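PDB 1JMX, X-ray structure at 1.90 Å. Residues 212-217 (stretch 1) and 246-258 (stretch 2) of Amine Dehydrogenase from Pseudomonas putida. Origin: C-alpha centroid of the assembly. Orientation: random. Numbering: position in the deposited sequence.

Stretch 1 (212-217) MLYTIA
Stretch 2 (246-258) HTQEFADLTELYF

A hydrogen bond between two buried side chains anchors this largely apolar contact: Tyr 214 OH donates to Glu 249 OE2 at 2.8 Å. Both residues leave the backbone sideways, and their ends close the gap. Tyr 214 does so with chi1 65° (p) and chi2 86°, Glu 249 with chi1 -65° (m), chi2 71° (p) and chi3 42°. The carboxylate oxygen lies at the edge of the tyrosine ring, near its plane, where a phenol can direct its proton.

Residues 212-217 are one extended strand, with phi from -152° to -93° and psi from 126° to 164°. Strand 246-250 crosses it at -61°, N-to-C directions 61° apart, the axes approaching to 8.7 Å, so side chains carry the contact. Phi/psi run -76°/138° at Glu 249, then -122°/10° at Phe 250, where psi leaves the extended range. The chain turns a corner at Ala 251 (173°/152°) and returns past stretch 1 through Leu 253 (-68°/115°), placing the CA atoms of Thr 215 and Leu 253 7.9 Å apart and those of Leu 213 and Phe 258 7.7 Å apart.

Leu 213 (mt) points toward stretch 2: its CD2 meets Phe 250 CE2 (chi1 62°, p; chi2 91°) at 3.9 Å and its CD1 meets Tyr 257 CB (chi1 -56°, m; chi2 120°) at 3.8 Å. Thr 215 CG2 (chi1 p) touches Leu 253 CD1 (tt) at 3.8 Å; Ile 216 CG2 (tt) reaches Glu 249 CG at 4.0 Å. The two stretches bury 380 Å² between them, both sides summed.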

# COMPACT_ATOMS: atom_id res chain seq x y z
N MET B 212 -10.46 -0.59 26.34
CA MET B 212 -9.90 -0.28 25.04
C MET B 212 -9.50 1.18 25.02
O MET B 212 -10.09 1.98 25.74
CB MET B 212 -10.94 -0.50 23.93
CG MET B 212 -11.44 -1.92 23.79
SD MET B 212 -12.36 -2.16 22.28
CE MET B 212 -13.82 -1.20 22.62
N LEU B 213 -8.47 1.52 24.25
CA LEU B 213 -8.05 2.91 24.11
C LEU B 213 -8.78 3.44 22.88
O LEU B 213 -9.25 2.68 22.03
CB LEU B 213 -6.55 3.03 23.87
CG LEU B 213 -5.49 2.60 24.89
CD1 LEU B 213 -4.14 2.97 24.33
CD2 LEU B 213 -5.72 3.27 26.23
N TYR B 214 -8.91 4.76 22.82
CA TYR B 214 -9.54 5.41 21.69
C TYR B 214 -8.93 6.80 21.56
O TYR B 214 -8.22 7.25 22.45
CB TYR B 214 -11.07 5.50 21.87
CG TYR B 214 -11.56 6.36 23.01
CD1 TYR B 214 -11.75 7.74 22.85
CD2 TYR B 214 -11.87 5.80 24.26
CE1 TYR B 214 -12.25 8.53 23.88
CE2 TYR B 214 -12.37 6.59 25.31
CZ TYR B 214 -12.55 7.95 25.11
OH TYR B 214 -13.03 8.72 26.12
N THR B 215 -9.12 7.42 20.40
CA THR B 215 -8.64 8.78 20.18
C THR B 215 -9.86 9.58 19.82
O THR B 215 -10.85 9.03 19.32
CB THR B 215 -7.59 8.88 19.03
OG1 THR B 215 -8.19 8.47 17.79
CG2 THR B 215 -6.37 8.03 19.32
N ILE B 216 -9.83 10.87 20.10
CA ILE B 216 -10.97 11.73 19.78
C ILE B 216 -10.47 13.15 19.55
O ILE B 216 -9.48 13.56 20.14
CB ILE B 216 -12.04 11.70 20.91
CG1 ILE B 216 -13.35 12.31 20.40
CG2 ILE B 216 -11.54 12.42 22.17
CD1 ILE B 216 -14.50 12.23 21.37
N ALA B 217 -11.12 13.85 18.64
CA ALA B 217 -10.75 15.23 18.32
C ALA B 217 -11.63 16.21 19.09
O ALA B 217 -12.85 16.11 19.05
CB ALA B 217 -10.89 15.47 16.82
N HIS B 246 -17.27 3.27 31.71
CA HIS B 246 -16.47 4.47 31.97
C HIS B 246 -15.58 4.89 30.80
O HIS B 246 -14.99 4.05 30.13
CB HIS B 246 -15.64 4.26 33.25
CG HIS B 246 -14.37 5.06 33.31
ND1 HIS B 246 -14.27 6.26 34.00
CD2 HIS B 246 -13.12 4.80 32.83
CE1 HIS B 246 -13.02 6.69 33.95
NE2 HIS B 246 -12.30 5.83 33.25
N THR B 247 -15.52 6.19 30.56
CA THR B 247 -14.68 6.75 29.50
C THR B 247 -14.02 8.00 30.05
O THR B 247 -14.58 8.68 30.93
CB THR B 247 -15.49 7.18 28.27
OG1 THR B 247 -16.32 8.30 28.62
CG2 THR B 247 -16.35 6.04 27.74
N GLN B 248 -12.83 8.32 29.55
CA GLN B 248 -12.12 9.51 29.99
C GLN B 248 -10.81 9.71 29.25
O GLN B 248 -10.01 8.78 29.12
CB GLN B 248 -11.88 9.48 31.50
CG GLN B 248 -10.56 8.90 31.96
CD GLN B 248 -9.95 9.75 33.05
OE1 GLN B 248 -10.35 9.67 34.21
NE2 GLN B 248 -8.99 10.60 32.67
N GLU B 249 -10.59 10.93 28.76
CA GLU B 249 -9.36 11.26 28.06
C GLU B 249 -8.25 11.45 29.10
O GLU B 249 -8.49 12.04 30.16
CB GLU B 249 -9.53 12.53 27.22
CG GLU B 249 -10.53 12.38 26.09
CD GLU B 249 -11.96 12.29 26.57
OE1 GLU B 249 -12.33 13.05 27.49
OE2 GLU B 249 -12.73 11.48 26.01
N PHE B 250 -7.06 10.92 28.82
CA PHE B 250 -5.95 11.02 29.78
C PHE B 250 -4.67 11.69 29.28
O PHE B 250 -3.64 11.65 29.95
CB PHE B 250 -5.61 9.62 30.33
CG PHE B 250 -5.16 8.64 29.29
CD1 PHE B 250 -3.81 8.49 28.98
CD2 PHE B 250 -6.09 7.83 28.63
CE1 PHE B 250 -3.39 7.56 28.03
CE2 PHE B 250 -5.67 6.90 27.67
CZ PHE B 250 -4.32 6.76 27.38
N ALA B 251 -4.74 12.32 28.11
CA ALA B 251 -3.56 12.97 27.55
C ALA B 251 -3.77 13.50 26.13
O ALA B 251 -4.58 12.97 25.37
CB ALA B 251 -2.39 11.99 27.54
N ASP B 252 -3.03 14.55 25.79
CA ASP B 252 -3.10 15.07 24.44
C ASP B 252 -2.20 14.13 23.64
O ASP B 252 -1.13 13.74 24.10
CB ASP B 252 -2.57 16.51 24.35
CG ASP B 252 -2.68 17.07 22.94
OD1 ASP B 252 -1.65 17.13 22.23
OD2 ASP B 252 -3.80 17.42 22.51
N LEU B 253 -2.68 13.72 22.48
CA LEU B 253 -1.95 12.82 21.61
C LEU B 253 -0.68 13.43 21.00
O LEU B 253 -0.75 14.38 20.22
CB LEU B 253 -2.88 12.33 20.49
CG LEU B 253 -2.53 11.16 19.57
CD1 LEU B 253 -3.78 10.77 18.82
CD2 LEU B 253 -1.41 11.52 18.60
N THR B 254 0.47 12.87 21.36
CA THR B 254 1.78 13.29 20.83
C THR B 254 2.42 12.11 20.07
O THR B 254 3.33 12.30 19.27
CB THR B 254 2.74 13.77 21.94
OG1 THR B 254 2.97 12.73 22.90
CG2 THR B 254 2.17 14.99 22.63
N GLU B 255 1.90 10.91 20.34
CA GLU B 255 2.36 9.66 19.72
C GLU B 255 1.23 8.64 19.82
O GLU B 255 0.26 8.83 20.57
CB GLU B 255 3.60 9.12 20.44
CG GLU B 255 3.40 8.82 21.92
CD GLU B 255 4.63 8.20 22.59
OE1 GLU B 255 4.69 8.21 23.83
OE2 GLU B 255 5.51 7.67 21.88
N LEU B 256 1.35 7.54 19.08
CA LEU B 256 0.34 6.50 19.09
C LEU B 256 0.67 5.35 20.02
O LEU B 256 1.84 5.04 20.25
CB LEU B 256 0.12 5.96 17.68
CG LEU B 256 -0.33 6.91 16.57
CD1 LEU B 256 -0.45 6.12 15.27
CD2 LEU B 256 -1.66 7.58 16.92
N TYR B 257 -0.39 4.72 20.55
CA TYR B 257 -0.31 3.56 21.44
C TYR B 257 -1.32 2.55 20.89
O TYR B 257 -2.41 2.93 20.46
CB TYR B 257 -0.70 3.91 22.88
CG TYR B 257 0.09 5.03 23.51
CD1 TYR B 257 -0.55 6.19 23.95
CD2 TYR B 257 1.48 4.97 23.60
CE1 TYR B 257 0.17 7.25 24.46
CE2 TYR B 257 2.21 6.02 24.12
CZ TYR B 257 1.55 7.17 24.54
OH TYR B 257 2.26 8.23 25.04
N PHE B 258 -0.95 1.27 20.85
CA PHE B 258 -1.86 0.23 20.36
C PHE B 258 -2.71 -0.33 21.50
O PHE B 258 -3.91 -0.53 21.36
CB PHE B 258 -1.08 -0.88 19.66
CG PHE B 258 -0.95 -0.68 18.18
CD1 PHE B 258 -1.35 0.51 17.58
CD2 PHE B 258 -0.43 -1.70 17.38
CE1 PHE B 258 -1.24 0.69 16.19
CE2 PHE B 258 -0.31 -1.53 15.99
CZ PHE B 258 -0.71 -0.34 15.40